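Cellulosomal scaffoldin adaptor protein B (PDB 4U3S) is an adaptor scaffoldin of the cellulosome, represented here by its third type II cohesin domain, a module that probably docks a type II dockerin partner. Local coordinates at residues 20-25 with 114-119; 42-47 with 120-125. All coordinates share one frame; numbering follows the deposited sequence.

Contact 1: residues 20-25 with 114-119; sequences IKATVK and AVVGFK
I20, A22 and V24 meet F118, V116 and A114 as the hydrogen-bonded pairs of an antiparallel strand pairing, whose short axes approach to 4.7 Å with their N-to-C directions 155° apart. I20 and F118 exchange both backbone bonds, I20 N giving to F118 O at 2.8 Å and F118 N to I20 O at 2.7 Å. A22 and V116 do the same. V24 N still donates to A114 O, but the return bond from A114 N to V24 O is weak at 3.5 Å.

The closely packed side is the face that carries I20, A22, V24, A114, V116 and F118, all six buried. The small A22 side chain leaves its CB 3.9 Å from V116 CG2 and at the edge of the F118 ring, near its plane, 4.0 Å from CE2. V116 CG2 reaches A22 because chi1 of -54° lodges this methyl between its own backbone N and carbonyl carbon.

The other face is the solvent side, where K21, T23 and V115 are all partly exposed. T23 OG1 lies about 3.8 Å from both methyls of V115, while K21 touches V115 CG1 through CB alone, at 4.2 Å, and its amine end leads away. G117, opposite K21, adds no side chain to this face.

Strand 4-9 flanks 20-25, with F9 touching I20 and A22, and I5 touching V24. Across the interior, strand 88-95 of the second sheet brings L91 against V116 and L89 against F118, which places this pairing in one wall of the cohesin beta-sandwich.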
# COMPACT_ATOMS: atom_id res chain seq x y z
N ILE A 20 -11.98 17.46 16.95
CA ILE A 20 -11.01 18.30 16.27
C ILE A 20 -10.86 17.77 14.84
O ILE A 20 -10.71 16.57 14.65
CB ILE A 20 -9.63 18.19 16.94
CG1 ILE A 20 -9.71 18.67 18.39
CG2 ILE A 20 -8.59 18.97 16.16
CD1 ILE A 20 -8.50 18.23 19.18
N LYS A 21 -10.92 18.66 13.86
CA LYS A 21 -10.78 18.29 12.46
C LYS A 21 -9.36 18.61 12.04
O LYS A 21 -8.96 19.77 12.06
CB LYS A 21 -11.78 19.05 11.58
CG LYS A 21 -13.25 18.73 11.85
CD LYS A 21 -14.14 19.43 10.82
CE LYS A 21 -15.61 19.42 11.20
NZ LYS A 21 -16.47 19.34 9.99
N ALA A 22 -8.63 17.58 11.64
CA ALA A 22 -7.27 17.74 11.12
C ALA A 22 -7.31 17.71 9.61
O ALA A 22 -7.69 16.72 9.01
CB ALA A 22 -6.37 16.66 11.67
N THR A 23 -6.95 18.81 8.99
CA THR A 23 -6.93 18.87 7.54
C THR A 23 -5.50 18.77 7.01
O THR A 23 -4.62 19.57 7.39
CB THR A 23 -7.55 20.17 7.00
OG1 THR A 23 -8.95 20.20 7.33
CG2 THR A 23 -7.41 20.22 5.49
N VAL A 24 -5.28 17.81 6.13
CA VAL A 24 -4.00 17.72 5.40
C VAL A 24 -4.08 18.64 4.20
O VAL A 24 -4.99 18.52 3.39
CB VAL A 24 -3.71 16.28 4.95
CG1 VAL A 24 -2.33 16.23 4.30
CG2 VAL A 24 -3.79 15.34 6.14
N LYS A 25 -3.07 19.51 4.07
CA LYS A 25 -3.08 20.60 3.10
C LYS A 25 -1.73 20.61 2.39
O LYS A 25 -0.68 20.38 3.01
CB LYS A 25 -3.30 21.92 3.82
CG LYS A 25 -3.46 23.10 2.89
CD LYS A 25 -2.95 24.39 3.52
CE LYS A 25 -3.06 25.56 2.55
NZ LYS A 25 -2.27 25.37 1.29
N ALA A 114 -7.17 15.99 2.46
CA ALA A 114 -7.84 15.03 3.33
C ALA A 114 -8.23 15.69 4.63
O ALA A 114 -7.59 16.66 5.08
CB ALA A 114 -6.92 13.87 3.62
N VAL A 115 -9.27 15.14 5.24
CA VAL A 115 -9.67 15.56 6.58
C VAL A 115 -9.90 14.30 7.43
O VAL A 115 -10.50 13.32 6.97
CB VAL A 115 -10.94 16.45 6.60
CG1 VAL A 115 -11.08 17.13 7.95
CG2 VAL A 115 -10.87 17.53 5.52
N VAL A 116 -9.37 14.33 8.64
CA VAL A 116 -9.61 13.28 9.63
C VAL A 116 -10.09 13.94 10.90
O VAL A 116 -9.79 15.09 11.18
CB VAL A 116 -8.37 12.34 9.85
CG1 VAL A 116 -7.91 11.78 8.51
CG2 VAL A 116 -7.22 13.05 10.49
N GLY A 117 -10.89 13.23 11.67
CA GLY A 117 -11.46 13.76 12.89
C GLY A 117 -10.76 13.12 14.08
O GLY A 117 -10.36 11.97 14.02
N PHE A 118 -10.60 13.88 15.16
CA PHE A 118 -10.10 13.33 16.42
C PHE A 118 -11.01 13.78 17.58
O PHE A 118 -11.18 14.98 17.84
CB PHE A 118 -8.68 13.79 16.69
CG PHE A 118 -7.66 13.18 15.77
CD1 PHE A 118 -7.31 11.83 15.90
CD2 PHE A 118 -7.03 13.93 14.79
CE1 PHE A 118 -6.36 11.26 15.06
CE2 PHE A 118 -6.10 13.36 13.95
CZ PHE A 118 -5.74 12.03 14.10
N LYS A 119 -11.60 12.81 18.27
CA LYS A 119 -12.43 13.11 19.44
C LYS A 119 -11.56 12.95 20.67
O LYS A 119 -10.86 11.95 20.82
CB LYS A 119 -13.64 12.19 19.51
CG LYS A 119 -14.47 12.45 20.75
CD LYS A 119 -15.50 11.38 20.97
CE LYS A 119 -16.71 11.58 20.09
NZ LYS A 119 -17.83 10.76 20.61

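Contact 2: residues 42-47 with 120-125; sequences DPTVLQ and ALQKKA
V45 O is gripped by two backbone donors of the facing segment, L121 N at 2.7 Å and, weakly, Q122 N. The neighbouring carbonyl, T44 O, takes the side-chain NE2 of Q122 at 2.9 Å; the N-H...O angle is almost straight (175°) and the oxygen lies in the plane of the amide, yet NE2 stands above the T44 carbonyl plane, 72° out of it.

An Asx turn shapes 42-47: D42 OD1 accepts from T44 N at 3.0 Å and from T44 OG1 at 2.7 Å, both from the same face of the carboxylate, well above its plane. D42 O takes V45 N and L46 N. This turn leads into strand 46-49 and packs on the loop after strand 111-120, where L46 and A120 form an antiparallel non-hydrogen-bonded pair.

L121 leans over the turn, its CD1 against P43 O and its CD2 3.9 Å from Q47 CB. V45 CG2 meets K124 CE at 3.6 Å, the two side chains crossing at about a right angle. K124 CG lies between its backbone N and carbonyl carbon (chi1 68°), and the chain then runs extended, which carries NZ toward D42.

D42 OD2 and K124 NZ stay 5.0 Å apart, spanned by one water that donates to OD2 and accepts from NZ. A second donates to T44 OG1 and accepts from Q122 NE2. The first bridge probably lets the opposite charges favour each other without a salt bridge, so direct N-H...O hydrogen bonds to the V45 and T44 carbonyls and water bridges together join the segments.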
# COMPACT_ATOMS: atom_id res chain seq x y z
N ASP A 42 -1.89 9.57 19.83
CA ASP A 42 -1.98 8.80 21.07
C ASP A 42 -3.41 8.32 21.23
O ASP A 42 -4.30 9.13 21.54
CB ASP A 42 -1.62 9.69 22.28
CG ASP A 42 -1.55 8.91 23.56
OD1 ASP A 42 -2.15 7.81 23.65
OD2 ASP A 42 -0.89 9.39 24.50
N PRO A 43 -3.65 7.01 21.03
CA PRO A 43 -5.03 6.50 21.04
C PRO A 43 -5.71 6.48 22.40
O PRO A 43 -6.91 6.21 22.48
CB PRO A 43 -4.87 5.07 20.50
CG PRO A 43 -3.52 4.65 20.92
CD PRO A 43 -2.67 5.91 20.94
N THR A 44 -4.96 6.75 23.46
CA THR A 44 -5.54 6.90 24.80
C THR A 44 -6.05 8.32 25.00
O THR A 44 -6.91 8.56 25.84
CB THR A 44 -4.53 6.57 25.92
OG1 THR A 44 -3.51 7.58 25.99
CG2 THR A 44 -3.91 5.19 25.71
N VAL A 45 -5.54 9.26 24.21
CA VAL A 45 -5.95 10.67 24.33
C VAL A 45 -6.94 11.06 23.25
O VAL A 45 -7.90 11.79 23.53
CB VAL A 45 -4.71 11.59 24.28
CG1 VAL A 45 -5.12 13.04 24.47
CG2 VAL A 45 -3.69 11.19 25.33
N LEU A 46 -6.75 10.56 22.02
CA LEU A 46 -7.58 10.94 20.90
C LEU A 46 -8.11 9.70 20.20
O LEU A 46 -7.38 8.74 20.02
CB LEU A 46 -6.80 11.80 19.90
CG LEU A 46 -6.18 13.11 20.39
CD1 LEU A 46 -5.43 13.79 19.26
CD2 LEU A 46 -7.22 14.05 20.98
N GLN A 47 -9.39 9.73 19.84
CA GLN A 47 -10.01 8.67 19.05
C GLN A 47 -10.22 9.20 17.64
O GLN A 47 -10.91 10.22 17.45
CB GLN A 47 -11.37 8.32 19.66
CG GLN A 47 -12.14 7.29 18.88
CD GLN A 47 -13.51 7.06 19.48
OE1 GLN A 47 -14.17 8.00 19.94
NE2 GLN A 47 -13.94 5.81 19.52
N ALA A 120 -11.58 13.94 21.54
CA ALA A 120 -10.80 13.89 22.76
C ALA A 120 -11.37 12.89 23.76
O ALA A 120 -12.56 12.90 24.07
CB ALA A 120 -10.70 15.27 23.39
N LEU A 121 -10.51 12.00 24.24
CA LEU A 121 -10.85 11.03 25.28
C LEU A 121 -10.38 11.55 26.61
O LEU A 121 -11.02 11.31 27.62
CB LEU A 121 -10.16 9.69 25.02
CG LEU A 121 -10.44 9.08 23.64
CD1 LEU A 121 -9.61 7.81 23.45
CD2 LEU A 121 -11.92 8.80 23.47
N GLN A 122 -9.23 12.23 26.60
CA GLN A 122 -8.70 12.90 27.78
C GLN A 122 -8.32 14.31 27.39
O GLN A 122 -8.10 14.62 26.22
CB GLN A 122 -7.44 12.22 28.29
CG GLN A 122 -7.51 10.73 28.57
CD GLN A 122 -6.15 10.21 29.04
OE1 GLN A 122 -5.65 10.63 30.09
NE2 GLN A 122 -5.54 9.34 28.27
N LYS A 123 -8.18 15.14 28.41
CA LYS A 123 -7.92 16.56 28.24
C LYS A 123 -6.43 16.92 28.02
O LYS A 123 -6.13 18.02 27.57
CB LYS A 123 -8.47 17.27 29.49
CG LYS A 123 -8.35 18.78 29.50
CD LYS A 123 -9.03 19.41 28.30
CE LYS A 123 -9.03 20.92 28.44
NZ LYS A 123 -9.69 21.54 27.27
N LYS A 124 -5.52 16.00 28.31
CA LYS A 124 -4.09 16.34 28.38
C LYS A 124 -3.38 16.65 27.05
O LYS A 124 -3.87 16.34 25.97
CB LYS A 124 -3.33 15.25 29.15
CG LYS A 124 -3.24 13.90 28.47
CD LYS A 124 -2.38 12.95 29.28
CE LYS A 124 -1.92 11.78 28.43
NZ LYS A 124 -1.21 10.77 29.26
N ALA A 125 -2.21 17.28 27.15
CA ALA A 125 -1.50 17.75 25.98
C ALA A 125 -1.04 16.58 25.14
O ALA A 125 -0.54 15.59 25.65
CB ALA A 125 -0.29 18.60 26.38
O HOH W 1 -0.78 8.93 27.08
O HOH W 2 -3.09 8.13 28.59

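How the contacts relate
Contacts 1 and 2 have centres 15 Å apart. Contact 1 lies on strand 111-120, and contact 2 on its end and the loop that follows: segment 114-119 pairs with 20-25, and the chain runs directly on into 120-125, which meets 42-47. The two also touch. K119 N lies 2.8 Å from Q47 O, a probable hydrogen bond, and F118 CD1 packs 4.0 Å from L46 CB. Strand 111-120 is thus bordered by both 19-27 and 46-49 in the same sheet. Contact 1 is largely buried, about 8 Å from the chain centre, whereas contact 2, its centre about 19 Å out, is partly open to solvent. Neither contact touches the other protein chain of the assembly.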